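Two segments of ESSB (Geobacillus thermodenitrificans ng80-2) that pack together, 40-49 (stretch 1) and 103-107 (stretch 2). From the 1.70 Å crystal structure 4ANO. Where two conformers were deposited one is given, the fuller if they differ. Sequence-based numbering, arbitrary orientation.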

ATOM      1  N   LEU A  40      12.551  22.711   0.504  1.00 22.67           N
ATOM      2  CA  LEU A  40      11.707  22.881  -0.676  1.00 20.36           C
ATOM      3  C   LEU A  40      11.444  21.604  -1.521  1.00 22.00           C
ATOM      4  O   LEU A  40      10.423  21.505  -2.201  1.00 22.73           O
ATOM      5  N   GLU A  41      12.381  20.638  -1.453  1.00 20.44           N
ATOM      6  CA  GLU A  41      12.220  19.306  -2.103  1.00 19.50           C
ATOM      7  C   GLU A  41      10.968  18.601  -1.670  1.00 21.09           C
ATOM      8  O   GLU A  41      10.476  17.773  -2.435  1.00 22.24           O
ATOM      9  N   LEU A  42      10.470  18.911  -0.451  1.00 18.73           N
ATOM     10  CA  LEU A  42       9.279  18.219   0.108  1.00 18.80           C
ATOM     11  C   LEU A  42       7.956  18.830  -0.360  1.00 19.32           C
ATOM     12  O   LEU A  42       6.878  18.286  -0.101  1.00 23.27           O
ATOM     13  N   GLU A  43       8.025  19.954  -1.056  1.00 21.22           N
ATOM     14  CA  GLU A  43       6.796  20.660  -1.502  1.00 23.50           C
ATOM     15  C   GLU A  43       5.960  19.762  -2.425  1.00 21.50           C
ATOM     16  O   GLU A  43       4.697  19.860  -2.391  1.00 25.19           O
ATOM     17  N   VAL A  44       6.611  18.833  -3.157  1.00 21.47           N
ATOM     18  CA  VAL A  44       5.904  17.897  -4.046  1.00 23.11           C
ATOM     19  C   VAL A  44       4.855  17.063  -3.257  1.00 22.06           C
ATOM     20  O   VAL A  44       3.920  16.557  -3.841  1.00 24.35           O
ATOM     21  N   LEU A  45       4.998  16.977  -1.923  1.00 20.53           N
ATOM     22  CA  LEU A  45       4.121  16.115  -1.136  1.00 21.86           C
ATOM     23  C   LEU A  45       2.774  16.805  -1.012  1.00 23.95           C
ATOM     24  O   LEU A  45       1.795  16.103  -0.707  1.00 23.77           O
ATOM     25  N   LYS A  46       2.744  18.109  -1.333  1.00 24.85           N
ATOM     26  CA  LYS A  46       1.428  18.855  -1.346  1.00 30.32           C
ATOM     27  C   LYS A  46       0.581  18.476  -2.590  1.00 31.35           C
ATOM     28  O   LYS A  46      -0.616  18.848  -2.706  1.00 34.24           O
ATOM     29  N   GLU A  47       1.232  17.767  -3.497  0.50 31.50           N
ATOM     30  CA  GLU A  47       0.726  17.524  -4.832  0.50 32.38           C
ATOM     31  C   GLU A  47       0.745  16.038  -5.162  0.50 32.11           C
ATOM     32  O   GLU A  47       1.136  15.613  -6.265  0.50 32.08           O
ATOM     33  N   VAL A  48       0.291  15.235  -4.208  1.00 30.87           N
ATOM     34  CA  VAL A  48       0.232  13.804  -4.487  1.00 28.80           C
ATOM     35  C   VAL A  48      -1.111  13.465  -5.095  1.00 30.13           C
ATOM     36  O   VAL A  48      -1.184  12.873  -6.157  1.00 32.47           O
ATOM     37  N   ASP A  49      -2.173  13.851  -4.425  1.00 28.47           N
ATOM     38  CA  ASP A  49      -3.488  13.386  -4.935  1.00 28.97           C
ATOM     39  C   ASP A  49      -4.435  14.454  -4.433  1.00 28.89           C
ATOM     40  O   ASP A  49      -4.256  14.974  -3.399  1.00 29.59           O
ATOM     41  N   ALA A 103       6.983  10.394 -12.347  1.00 45.41           N
ATOM     42  CA  ALA A 103       7.972  11.307 -12.993  1.00 44.55           C
ATOM     43  C   ALA A 103       8.279  12.501 -12.088  1.00 42.92           C
ATOM     44  O   ALA A 103       9.229  13.300 -12.340  1.00 43.38           O
ATOM     45  N   ARG A 104       7.510  12.596 -11.003  1.00 39.78           N
ATOM     46  CA  ARG A 104       7.591  13.780 -10.132  1.00 38.14           C
ATOM     47  C   ARG A 104       8.324  13.502  -8.808  1.00 33.80           C
ATOM     48  O   ARG A 104       8.036  14.160  -7.810  1.00 35.05           O
ATOM     49  N   ARG A 105       9.300  12.575  -8.810  0.50 30.80           N
ATOM     50  CA  ARG A 105      10.145  12.303  -7.633  0.50 25.88           C
ATOM     51  C   ARG A 105       9.412  11.460  -6.535  0.50 23.08           C
ATOM     52  O   ARG A 105       9.987  11.121  -5.518  0.50 22.00           O
ATOM     53  N   LEU A 106       8.152  11.133  -6.741  1.00 22.84           N
ATOM     54  CA  LEU A 106       7.373  10.425  -5.664  1.00 21.07           C
ATOM     55  C   LEU A 106       7.654   8.922  -5.650  1.00 21.42           C
ATOM     56  O   LEU A 106       7.764   8.310  -6.718  1.00 24.91           O
ATOM     57  N   ILE A 107       7.852   8.319  -4.486  1.00 19.27           N
ATOM     58  CA  ILE A 107       8.189   6.892  -4.382  1.00 20.22           C
ATOM     59  C   ILE A 107       7.226   6.203  -3.453  1.00 19.63           C
ATOM     60  O   ILE A 107       7.033   6.668  -2.311  1.00 21.16           O
TER

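Stretch 1 begins within a 3-10 segment, and its backbone carbonyls provide the acceptors for both arginines of stretch 2. Along the stretch the i to i+3 pattern satisfies several groups: Glu43 N donates to Leu40 O, Leu45 N to Leu42 O, Lys46 N to Glu43 O and Glu47 N to Val44 O. The carbonyls of Glu41 and Glu47 accept no such bond within the stretch, and each is met by an arginine of stretch 2.

Arg105, whose CA-to-CB bond points toward stretch 1, serves the first. Its chain (chi1 m, chi2 t, chi3 m) brings NH1 within 2.7 Å of Glu41 O, in a nearly straight hydrogen bond of 162°. NH2 of Arg105 donates to water 1, 2.9 Å away. That water in turn donates to Leu40 O at 2.8 Å and, weakly, to Glu41 O at 3.2 Å, while accepting a weak bond from Val44 N at 2.9 Å. Leu40 O thus receives both Glu43 N and the water, and one guanidinium group reaches the backbone directly and through solvent. Glu41 O lies at the edge of the guanidinium, where its N-H groups point, whereas Val44 CG1 lies over one face, where an apolar methyl can pack without blocking a donor.

Arg104 also points toward stretch 1, with chi1 off the wells at -34°, chi2 t and chi3 m. Its NH1 donates to Glu47 O at 2.4 Å and 149°, a very short hydrogen bond. Val48 O also lies near the guanidinium plane, 3.5 Å from Arg104 NH2. A long side chain suits this role, since it can carry its donors to a carbonyl well beyond Val44, the residue nearest Arg104 by CA position.

The carboxylates of stretch 1 take no part in these bonds to arginine. The side chain of Glu41 leads away at its end, and both its carboxylate oxygens are hydrogen-bonded elsewhere in the structure.

Between the two arginine contacts lies an apolar patch. Val44, chi1 p, points toward stretch 2; its CG1 meets Leu106 CD2 at 3.8 Å, and its CG2 comes within 3.4 Å of Arg104 O. A compact, branched residue fits here, touching three successive residues of stretch 2. Leu106 (m, t) is buried and points toward stretch 1: its CD2 also lies 4.2 Å from Leu45 CD2, and its CD1 lies 4.1 Å from Val48 CG2. Leu45 (m, t) starts away from stretch 2, but its end comes nearer. With no polar side-chain atoms, these residues bring no donor or acceptor that would need a partner.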

ATOM      1  CB  LEU A  40      12.350  23.964  -1.555  1.00 24.36           C
ATOM      2  CG  LEU A  40      11.595  24.326  -2.833  1.00 23.53           C
ATOM      3  CD1 LEU A  40      10.143  24.787  -2.529  1.00 26.46           C
ATOM      4  CD2 LEU A  40      12.297  25.607  -3.345  1.00 28.75           C
ATOM      5  CB  GLU A  41      13.394  18.378  -1.762  1.00 21.82           C
ATOM      6  CG  GLU A  41      14.767  18.916  -2.228  1.00 21.44           C
ATOM      7  CD  GLU A  41      15.993  18.345  -1.505  1.00 22.63           C
ATOM      8  OE1 GLU A  41      15.934  17.337  -0.774  1.00 26.49           O
ATOM      9  OE2 GLU A  41      17.068  18.954  -1.694  1.00 27.76           O
ATOM     10  CB  LEU A  42       9.343  18.169   1.662  1.00 18.43           C
ATOM     11  CG  LEU A  42      10.573  17.485   2.230  1.00 21.32           C
ATOM     12  CD1 LEU A  42      10.244  17.207   3.710  1.00 24.41           C
ATOM     13  CD2 LEU A  42      10.868  16.120   1.450  1.00 21.78           C
ATOM     14  CB  GLU A  43       7.124  22.089  -2.057  1.00 24.94           C
ATOM     15  CG  GLU A  43       5.828  22.982  -2.403  1.00 28.84           C
ATOM     16  CD  GLU A  43       4.969  22.432  -3.505  1.00 32.82           C
ATOM     17  OE1 GLU A  43       5.551  21.866  -4.457  1.00 38.66           O
ATOM     18  OE2 GLU A  43       3.696  22.590  -3.462  1.00 33.71           O
ATOM     19  CB  VAL A  44       6.901  17.029  -4.789  1.00 23.26           C
ATOM     20  CG1 VAL A  44       7.620  15.986  -3.868  1.00 22.49           C
ATOM     21  CG2 VAL A  44       6.259  16.394  -6.002  1.00 27.52           C
ATOM     22  CB  LEU A  45       4.702  15.869   0.265  1.00 22.46           C
ATOM     23  CG  LEU A  45       5.896  14.834   0.323  1.00 22.22           C
ATOM     24  CD1 LEU A  45       6.353  14.651   1.846  1.00 22.72           C
ATOM     25  CD2 LEU A  45       5.401  13.502  -0.241  1.00 21.38           C
ATOM     26  CB  LYS A  46       1.629  20.379  -1.337  1.00 28.90           C
ATOM     27  CG  LYS A  46       2.472  21.008  -0.237  1.00 34.97           C
ATOM     28  CD  LYS A  46       1.875  20.948   1.165  1.00 36.78           C
ATOM     29  CE  LYS A  46       0.700  21.864   1.314  1.00 36.02           C
ATOM     30  NZ  LYS A  46       0.288  21.647   2.704  1.00 31.56           N
ATOM     31  CB  GLU A  47       1.475  18.391  -5.881  0.50 32.20           C
ATOM     32  CG  GLU A  47       1.064  19.904  -5.929  0.50 34.60           C
ATOM     33  CD  GLU A  47       2.031  20.783  -5.179  0.50 37.65           C
ATOM     34  OE1 GLU A  47       2.588  20.255  -4.193  0.50 39.33           O
ATOM     35  OE2 GLU A  47       2.280  21.963  -5.577  0.50 33.61           O
ATOM     36  CB  VAL A  48       0.532  12.952  -3.257  1.00 27.40           C
ATOM     37  CG1 VAL A  48       0.391  11.429  -3.575  1.00 26.95           C
ATOM     38  CG2 VAL A  48       1.934  13.389  -2.732  1.00 28.61           C
ATOM     39  CB  ASP A  49      -3.804  11.961  -4.450  1.00 28.37           C
ATOM     40  CG  ASP A  49      -4.134  11.907  -2.949  1.00 33.84           C
ATOM     41  OD1 ASP A  49      -5.250  12.307  -2.577  1.00 35.74           O
ATOM     42  OD2 ASP A  49      -3.290  11.386  -2.143  1.00 36.58           O
ATOM     43  CB  ALA A 103       7.494  11.782 -14.424  1.00 46.84           C
ATOM     44  CB  ARG A 104       6.186  14.362  -9.859  1.00 39.81           C
ATOM     45  CG  ARG A 104       5.218  14.222 -11.013  1.00 46.37           C
ATOM     46  CD  ARG A 104       3.908  14.839 -10.611  1.00 53.59           C
ATOM     47  NE  ARG A 104       3.058  13.865  -9.928  1.00 56.31           N
ATOM     48  CZ  ARG A 104       2.210  14.151  -8.945  1.00 55.22           C
ATOM     49  NH1 ARG A 104       2.105  15.399  -8.478  1.00 54.33           N
ATOM     50  NH2 ARG A 104       1.475  13.169  -8.424  1.00 54.13           N
ATOM     51  CB  ARG A 105      10.721  13.601  -7.020  0.50 26.13           C
ATOM     52  CG  ARG A 105      11.943  14.185  -7.756  0.50 25.94           C
ATOM     53  CD  ARG A 105      12.493  15.447  -7.068  0.50 26.64           C
ATOM     54  NE  ARG A 105      11.482  16.473  -7.002  0.50 24.64           N
ATOM     55  CZ  ARG A 105      11.082  17.112  -5.897  0.50 26.23           C
ATOM     56  NH1 ARG A 105      11.662  16.888  -4.744  0.50 14.29           N
ATOM     57  NH2 ARG A 105      10.121  18.019  -5.980  0.50 20.26           N
ATOM     58  CB  LEU A 106       5.866  10.676  -5.804  1.00 20.67           C
ATOM     59  CG  LEU A 106       5.519  12.140  -5.741  1.00 22.42           C
ATOM     60  CD1 LEU A 106       3.979  12.202  -6.064  1.00 25.14           C
ATOM     61  CD2 LEU A 106       5.822  12.720  -4.373  1.00 22.27           C
ATOM     62  CB  ILE A 107       9.635   6.675  -3.910  1.00 20.75           C
ATOM     63  CG1 ILE A 107      10.618   7.334  -4.923  1.00 23.91           C
ATOM     64  CG2 ILE A 107       9.940   5.183  -3.693  1.00 22.03           C
ATOM     65  CD1 ILE A 107      12.137   7.283  -4.509  1.00 22.43           C
TER
HETATM   66  O   HOH W   1       9.063  19.996  -4.198  1.00 41.62           O